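Local coordinates for citrate lyase subunit beta-like protein (Mycobacterium tuberculosis H37Rv, PDB 6CJ4) that binds one magnesium ion per subunit as a homotrimeric lyase of the HpcH/HpaI aldolase family and may play a role in fatty acid biosynthesis, at residues I116-T121 / G139-A144; V39-E44 / E67-R72. One frame throughout, in Å; residues are numbered along the deposited sequence.

Followed from the N terminus, interaction 2 comes first: strand 38-42 runs out, helix 52-61 carries the chain back, and strand 69-72 returns beside the first strand, a classic beta-alpha-beta crossover. Interaction 1 repeats the pattern further on, where helices 122-126 and 128-133 connect strand 114-119 to strand 137-142. The two loops are in series, neither enclosing nor crossing the other. In the closed barrel of eight parallel strands, a TIM barrel, they join strands two and three and strands five and six, with centres about 14 Å apart. They meet in the interior, where Leu118 CD2 lies 3.4 Å from Arg72 NH1, and both reach the bound acetoacetate.

Interaction 1 (I116-T121 / G139-A144); sequences IALVET and GMMWGA. With MG (magnesium ion), chain B; AAE (acetoacetic acid), chain D.
Leu118 overlaps the thioether of Met141: the two run alongside each other in the same direction, with Leu118 CD1 3.7 Å from Met141 CG. With its CG set anti to the backbone N (chi1 -176°) and the chain extended beyond, Met141 carries CE to 3.9 Å from C9 of the acetoacetate, while Leu118 CD2 flanks its O8. On the opposite face of the sheet, Met140 bends at chi2 and chi3, bringing SD against Ala117 CB and CE against Val119 CG2.

The strands are parallel, their short axes 22° apart, and four backbone bonds alternate between them: Ala117 N to Gly139 O, Met141 N to Ala117 O, Val119 N to Met141 O and Gly143 N to Val119 O. The last, at 3.0 Å, carries the pairing one residue past the end of strand 139-142. Glu120, next after Val119, binds the metal, with OE1 2.1 Å from magnesium. Acetoacetate chelates the ion through O1 and O8, and two waters and Asp146 complete six ligands. Glu120 OE2 accepts from water 1 at 2.6 Å and from the backbone N of Lys100, two bonds that probably fix the carboxylate's rotation. Active sites of TIM-barrel enzymes lie at this C-terminal end of the strands, and the metal site here follows that rule.

Trp142 NE1 donates to Asp187 OD1, and the ring meets Tyr163 edge-to-face. Helix 128-133 covers Ala117 and Met140, helix 165-180 covers Val119, Met140 and Trp142, and on the barrel's inner side Met97 of strand 95-98 packs against Ile116, Leu118 and Met141.

Interaction 2 (V39-E44 / E67-R72); sequences VILDLE and ERTVVR. With AAE (acetoacetic acid), chain D; ACT (acetate ion), chain C.
Strands 39-42 and 69-72 run parallel, 4.5 Å apart at their axes and 28° apart in direction, with backbone bonds continuing from Val39 N to Arg68 O as far as Leu43 N to Arg72 O. Outside the barrel, Leu41 CD1 meets Thr69 CG2 and Leu43 CD1 meets Val71 CG1, beside Leu59 and Ala55 of helix 52-61. Inside, Ile40 CG2 lies against Arg72 CB.

Asp42 and Arg72 extend side by side. Arg72 grips the carboxylate side-on: NE reaches OD1 at 2.8 Å, almost straight at 176°, and NH2 reaches OD2 at 2.9 Å. The planes are turned 52° apart, so OD1 is met from above its carboxylate; Glu44 N approaches OD1 from the opposite face, closing an Asx turn. Glu44 OE1 sits over the guanidinium centre, 3.3 Å from Arg72 CZ, an ionic contact without a directed N-H; its OE2 pairs with Lys100.

A bend at chi3 brings the Arg72 guanidinium to its ligands: NH1 bonds acetoacetate O8 at 3.0 Å, and NH2 an acetate probably from the crystallisation liquor. The two bonds from Asp42 set the plane of the substrate-binding arginine, while Glu44 adds charge over its face; the arginine's positive charge would probably polarise the magnesium-bound keto oxygen O8.

Interaction 1 (I116-T121 / G139-A144)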
loop_
_atom_site.group_PDB
_atom_site.type_symbol
_atom_site.label_atom_id
_atom_site.label_comp_id
_atom_site.label_asym_id
_atom_site.label_seq_id
_atom_site.Cartn_x
_atom_site.Cartn_y
_atom_site.Cartn_z
ATOM N N ILE A 116 11.951 -15.559 11.808
ATOM C CA ILE A 116 10.898 -15.295 10.835
ATOM C C ILE A 116 9.877 -14.407 11.534
ATOM O O ILE A 116 9.219 -14.827 12.493
ATOM C CB ILE A 116 10.270 -16.598 10.315
ATOM C CG1 ILE A 116 11.351 -17.438 9.617
ATOM C CG2 ILE A 116 9.118 -16.283 9.355
ATOM C CD1 ILE A 116 10.881 -18.816 9.161
ATOM N N ALA A 117 9.760 -13.160 11.084
ATOM C CA ALA A 117 8.845 -12.218 11.713
ATOM C C ALA A 117 7.452 -12.404 11.127
ATOM O O ALA A 117 7.264 -12.303 9.910
ATOM C CB ALA A 117 9.315 -10.781 11.500
ATOM N N LEU A 118 6.478 -12.665 11.994
ATOM C CA LEU A 118 5.082 -12.801 11.581
ATOM C C LEU A 118 4.400 -11.469 11.882
ATOM O O LEU A 118 4.122 -11.139 13.042
ATOM C CB LEU A 118 4.422 -13.978 12.294
ATOM C CG LEU A 118 2.898 -14.120 12.196
ATOM C CD1 LEU A 118 2.400 -14.122 10.742
ATOM C CD2 LEU A 118 2.442 -15.395 12.939
ATOM N N VAL A 119 4.152 -10.694 10.829
ATOM C CA VAL A 119 3.508 -9.391 10.950
ATOM C C VAL A 119 2.000 -9.591 10.857
ATOM O O VAL A 119 1.493 -10.097 9.852
ATOM C CB VAL A 119 4.004 -8.421 9.863
ATOM C CG1 VAL A 119 3.139 -7.164 9.849
ATOM C CG2 VAL A 119 5.465 -8.058 10.093
ATOM N N GLU A 120 1.286 -9.178 11.902
ATOM C CA GLU A 120 -0.145 -9.442 12.006
ATOM C C GLU A 120 -0.819 -8.392 12.879
ATOM O O GLU A 120 -1.826 -8.681 13.533
ATOM C CB GLU A 120 -0.395 -10.865 12.557
ATOM C CG GLU A 120 0.401 -11.186 13.823
ATOM C CD GLU A 120 0.265 -12.636 14.278
ATOM O OE1 GLU A 120 -0.628 -13.352 13.766
ATOM O OE2 GLU A 120 1.053 -13.060 15.160
ATOM N N THR A 121 -0.252 -7.184 12.923
ATOM C CA THR A 121 -0.828 -6.039 13.614
ATOM C C THR A 121 -0.531 -4.804 12.780
ATOM O O THR A 121 0.365 -4.816 11.932
ATOM C CB THR A 121 -0.246 -5.841 15.030
ATOM O OG1 THR A 121 1.130 -5.433 14.925
ATOM C CG2 THR A 121 -0.330 -7.116 15.864
ATOM N N GLY A 139 13.091 -14.281 7.368
ATOM C CA GLY A 139 11.845 -14.351 6.623
ATOM C C GLY A 139 10.782 -13.466 7.222
ATOM O O GLY A 139 10.868 -13.048 8.382
ATOM N N MET A 140 9.757 -13.191 6.408
ATOM C CA MET A 140 8.579 -12.444 6.830
ATOM C C MET A 140 7.337 -13.238 6.460
ATOM O O MET A 140 7.248 -13.789 5.357
ATOM C CB MET A 140 8.482 -11.058 6.165
ATOM C CG MET A 140 9.745 -10.198 6.287
ATOM S SD MET A 140 9.780 -9.351 7.874
ATOM C CE MET A 140 8.397 -8.202 7.718
ATOM N N MET A 141 6.388 -13.283 7.384
ATOM C CA MET A 141 5.062 -13.846 7.150
ATOM C C MET A 141 4.035 -12.801 7.557
ATOM O O MET A 141 4.335 -11.877 8.317
ATOM C CB MET A 141 4.874 -15.142 7.954
ATOM C CG MET A 141 3.558 -15.892 7.727
ATOM S SD MET A 141 3.523 -17.360 8.799
ATOM C CE MET A 141 1.834 -17.888 8.490
ATOM N N TRP A 142 2.809 -12.940 7.056
ATOM C CA TRP A 142 1.733 -12.089 7.529
ATOM C C TRP A 142 0.560 -12.942 7.998
ATOM O O TRP A 142 0.407 -14.109 7.613
ATOM C CB TRP A 142 1.295 -11.068 6.447
ATOM C CG TRP A 142 0.485 -11.656 5.349
ATOM C CD1 TRP A 142 0.923 -12.489 4.360
ATOM C CD2 TRP A 142 -0.907 -11.451 5.121
ATOM N NE1 TRP A 142 -0.121 -12.824 3.527
ATOM C CE2 TRP A 142 -1.258 -12.202 3.977
ATOM C CE3 TRP A 142 -1.896 -10.702 5.772
ATOM C CZ2 TRP A 142 -2.555 -12.233 3.473
ATOM C CZ3 TRP A 142 -3.176 -10.720 5.265
ATOM C CH2 TRP A 142 -3.501 -11.490 4.125
ATOM N N GLY A 143 -0.245 -12.357 8.883
ATOM C CA GLY A 143 -1.406 -13.035 9.437
ATOM C C GLY A 143 -2.644 -12.164 9.380
ATOM O O GLY A 143 -2.712 -11.136 10.058
ATOM N N ALA A 144 -3.633 -12.572 8.580
ATOM C CA ALA A 144 -4.799 -11.727 8.332
ATOM C C ALA A 144 -5.721 -11.638 9.538
ATOM O O ALA A 144 -6.384 -10.609 9.736
ATOM C CB ALA A 144 -5.597 -12.259 7.136
HETATM MG MG MG B . -1.805 -14.908 14.571
HETATM O O1 AAE D . -3.243 -14.544 13.032
HETATM C C2 AAE D . -3.407 -15.172 11.955
HETATM O O3 AAE D . -3.983 -14.615 10.975
HETATM C C4 AAE D . -2.921 -16.579 11.810
HETATM C C5 AAE D . -1.514 -16.879 12.225
HETATM O O8 AAE D . -1.042 -16.325 13.214
HETATM C C9 AAE D . -0.722 -17.872 11.447
HETATM O O HOH W 1 -0.156 -15.196 15.871
HETATM O O HOH W 2 -2.900 -16.421 15.533
#

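Interaction 2 (V39-E44 / E67-R72)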
loop_
_atom_site.group_PDB
_atom_site.type_symbol
_atom_site.label_atom_id
_atom_site.label_comp_id
_atom_site.label_asym_id
_atom_site.label_seq_id
_atom_site.Cartn_x
_atom_site.Cartn_y
_atom_site.Cartn_z
ATOM N N VAL A 39 8.244 -27.920 9.238
ATOM C CA VAL A 39 7.253 -27.952 10.311
ATOM C C VAL A 39 7.469 -26.726 11.185
ATOM O O VAL A 39 8.610 -26.421 11.555
ATOM C CB VAL A 39 7.363 -29.239 11.149
ATOM C CG1 VAL A 39 6.456 -29.155 12.370
ATOM C CG2 VAL A 39 7.006 -30.470 10.304
ATOM N N ILE A 40 6.385 -26.030 11.521
ATOM C CA ILE A 40 6.436 -24.939 12.492
ATOM C C ILE A 40 5.856 -25.489 13.789
ATOM O O ILE A 40 4.635 -25.579 13.947
ATOM C CB ILE A 40 5.667 -23.697 12.030
ATOM C CG1 ILE A 40 6.116 -23.222 10.641
ATOM C CG2 ILE A 40 5.872 -22.566 13.036
ATOM C CD1 ILE A 40 5.118 -22.236 10.003
ATOM N N LEU A 41 6.721 -25.870 14.723
ATOM C CA LEU A 41 6.245 -26.314 16.027
ATOM C C LEU A 41 5.787 -25.092 16.805
ATOM O O LEU A 41 6.540 -24.122 16.954
ATOM C CB LEU A 41 7.344 -27.071 16.778
ATOM C CG LEU A 41 7.728 -28.427 16.181
ATOM C CD1 LEU A 41 8.867 -29.064 16.974
ATOM C CD2 LEU A 41 6.530 -29.371 16.119
ATOM N N ASP A 42 4.539 -25.106 17.262
ATOM C CA ASP A 42 3.877 -23.886 17.701
ATOM C C ASP A 42 3.758 -23.860 19.220
ATOM O O ASP A 42 3.116 -24.734 19.809
ATOM C CB ASP A 42 2.497 -23.779 17.055
ATOM C CG ASP A 42 1.865 -22.420 17.254
ATOM O OD1 ASP A 42 2.576 -21.470 17.676
ATOM O OD2 ASP A 42 0.649 -22.303 16.990
ATOM N N LEU A 43 4.338 -22.834 19.842
ATOM C CA LEU A 43 4.120 -22.560 21.257
ATOM C C LEU A 43 3.139 -21.415 21.493
ATOM O O LEU A 43 2.810 -21.130 22.653
ATOM C CB LEU A 43 5.453 -22.235 21.946
ATOM C CG LEU A 43 6.519 -23.328 21.902
ATOM C CD1 LEU A 43 7.863 -22.743 22.357
ATOM C CD2 LEU A 43 6.112 -24.534 22.771
ATOM N N GLU A 44 2.674 -20.754 20.431
ATOM C CA GLU A 44 1.793 -19.597 20.567
ATOM C C GLU A 44 0.334 -20.004 20.375
ATOM O O GLU A 44 -0.149 -20.886 21.086
ATOM C CB GLU A 44 2.195 -18.484 19.590
ATOM C CG GLU A 44 1.740 -17.074 20.032
ATOM C CD GLU A 44 0.981 -16.315 18.945
ATOM O OE1 GLU A 44 0.558 -16.940 17.943
ATOM O OE2 GLU A 44 0.810 -15.085 19.094
ATOM N N GLU A 67 17.002 -28.757 10.790
ATOM C CA GLU A 67 17.170 -28.131 9.484
ATOM C C GLU A 67 15.854 -27.954 8.741
ATOM O O GLU A 67 15.826 -27.254 7.723
ATOM C CB GLU A 67 18.127 -28.960 8.628
ATOM C CG GLU A 67 19.527 -29.054 9.199
ATOM C CD GLU A 67 20.475 -29.775 8.270
ATOM O OE1 GLU A 67 20.005 -30.629 7.486
ATOM O OE2 GLU A 67 21.689 -29.480 8.314
ATOM N N ARG A 68 14.772 -28.565 9.222
ATOM C CA ARG A 68 13.469 -28.469 8.573
ATOM C C ARG A 68 12.372 -28.106 9.567
ATOM O O ARG A 68 11.192 -28.374 9.307
ATOM C CB ARG A 68 13.137 -29.784 7.863
ATOM C CG ARG A 68 14.064 -30.106 6.707
ATOM C CD ARG A 68 13.918 -29.080 5.593
ATOM N NE ARG A 68 14.674 -29.445 4.397
ATOM C CZ ARG A 68 15.838 -28.902 4.047
ATOM N NH1 ARG A 68 16.389 -27.959 4.800
ATOM N NH2 ARG A 68 16.450 -29.297 2.938
ATOM N N THR A 69 12.738 -27.505 10.700
ATOM C CA THR A 69 11.798 -27.204 11.772
ATOM C C THR A 69 12.048 -25.790 12.264
ATOM O O THR A 69 13.196 -25.417 12.522
ATOM C CB THR A 69 11.948 -28.185 12.942
ATOM O OG1 THR A 69 11.854 -29.533 12.465
ATOM C CG2 THR A 69 10.865 -27.946 13.987
ATOM N N VAL A 70 10.970 -25.019 12.390
ATOM C CA VAL A 70 10.947 -23.685 12.978
ATOM C C VAL A 70 10.074 -23.769 14.223
ATOM O O VAL A 70 9.129 -24.563 14.266
ATOM C CB VAL A 70 10.381 -22.648 11.968
ATOM C CG1 VAL A 70 10.137 -21.293 12.626
ATOM C CG2 VAL A 70 11.308 -22.511 10.757
ATOM N N VAL A 71 10.370 -22.955 15.238
ATOM C CA VAL A 71 9.555 -22.928 16.453
ATOM C C VAL A 71 8.892 -21.562 16.563
ATOM O O VAL A 71 9.581 -20.539 16.669
ATOM C CB VAL A 71 10.385 -23.235 17.710
ATOM C CG1 VAL A 71 9.506 -23.139 18.962
ATOM C CG2 VAL A 71 11.024 -24.642 17.614
ATOM N N ARG A 72 7.556 -21.530 16.552
ATOM C CA ARG A 72 6.870 -20.265 16.803
ATOM C C ARG A 72 6.799 -20.028 18.305
ATOM O O ARG A 72 6.167 -20.802 19.037
ATOM C CB ARG A 72 5.467 -20.214 16.199
ATOM C CG ARG A 72 4.809 -18.851 16.508
ATOM C CD ARG A 72 3.630 -18.507 15.588
ATOM N NE ARG A 72 2.429 -19.256 15.935
ATOM C CZ ARG A 72 1.224 -18.975 15.444
ATOM N NH1 ARG A 72 1.073 -17.961 14.602
ATOM N NH2 ARG A 72 0.176 -19.696 15.808
HETATM O O1 AAE D . -3.243 -14.544 13.032
HETATM C C2 AAE D . -3.407 -15.172 11.955
HETATM O O3 AAE D . -3.983 -14.615 10.975
HETATM C C4 AAE D . -2.921 -16.579 11.810
HETATM C C5 AAE D . -1.514 -16.879 12.225
HETATM O O8 AAE D . -1.042 -16.325 13.214
HETATM C C9 AAE D . -0.722 -17.872 11.447
HETATM C C ACT C . -2.773 -20.001 13.915
HETATM O O ACT C . -3.812 -19.898 13.201
HETATM O OXT ACT C . -2.221 -19.116 14.640
HETATM C CH3 ACT C . -2.094 -21.421 13.888
#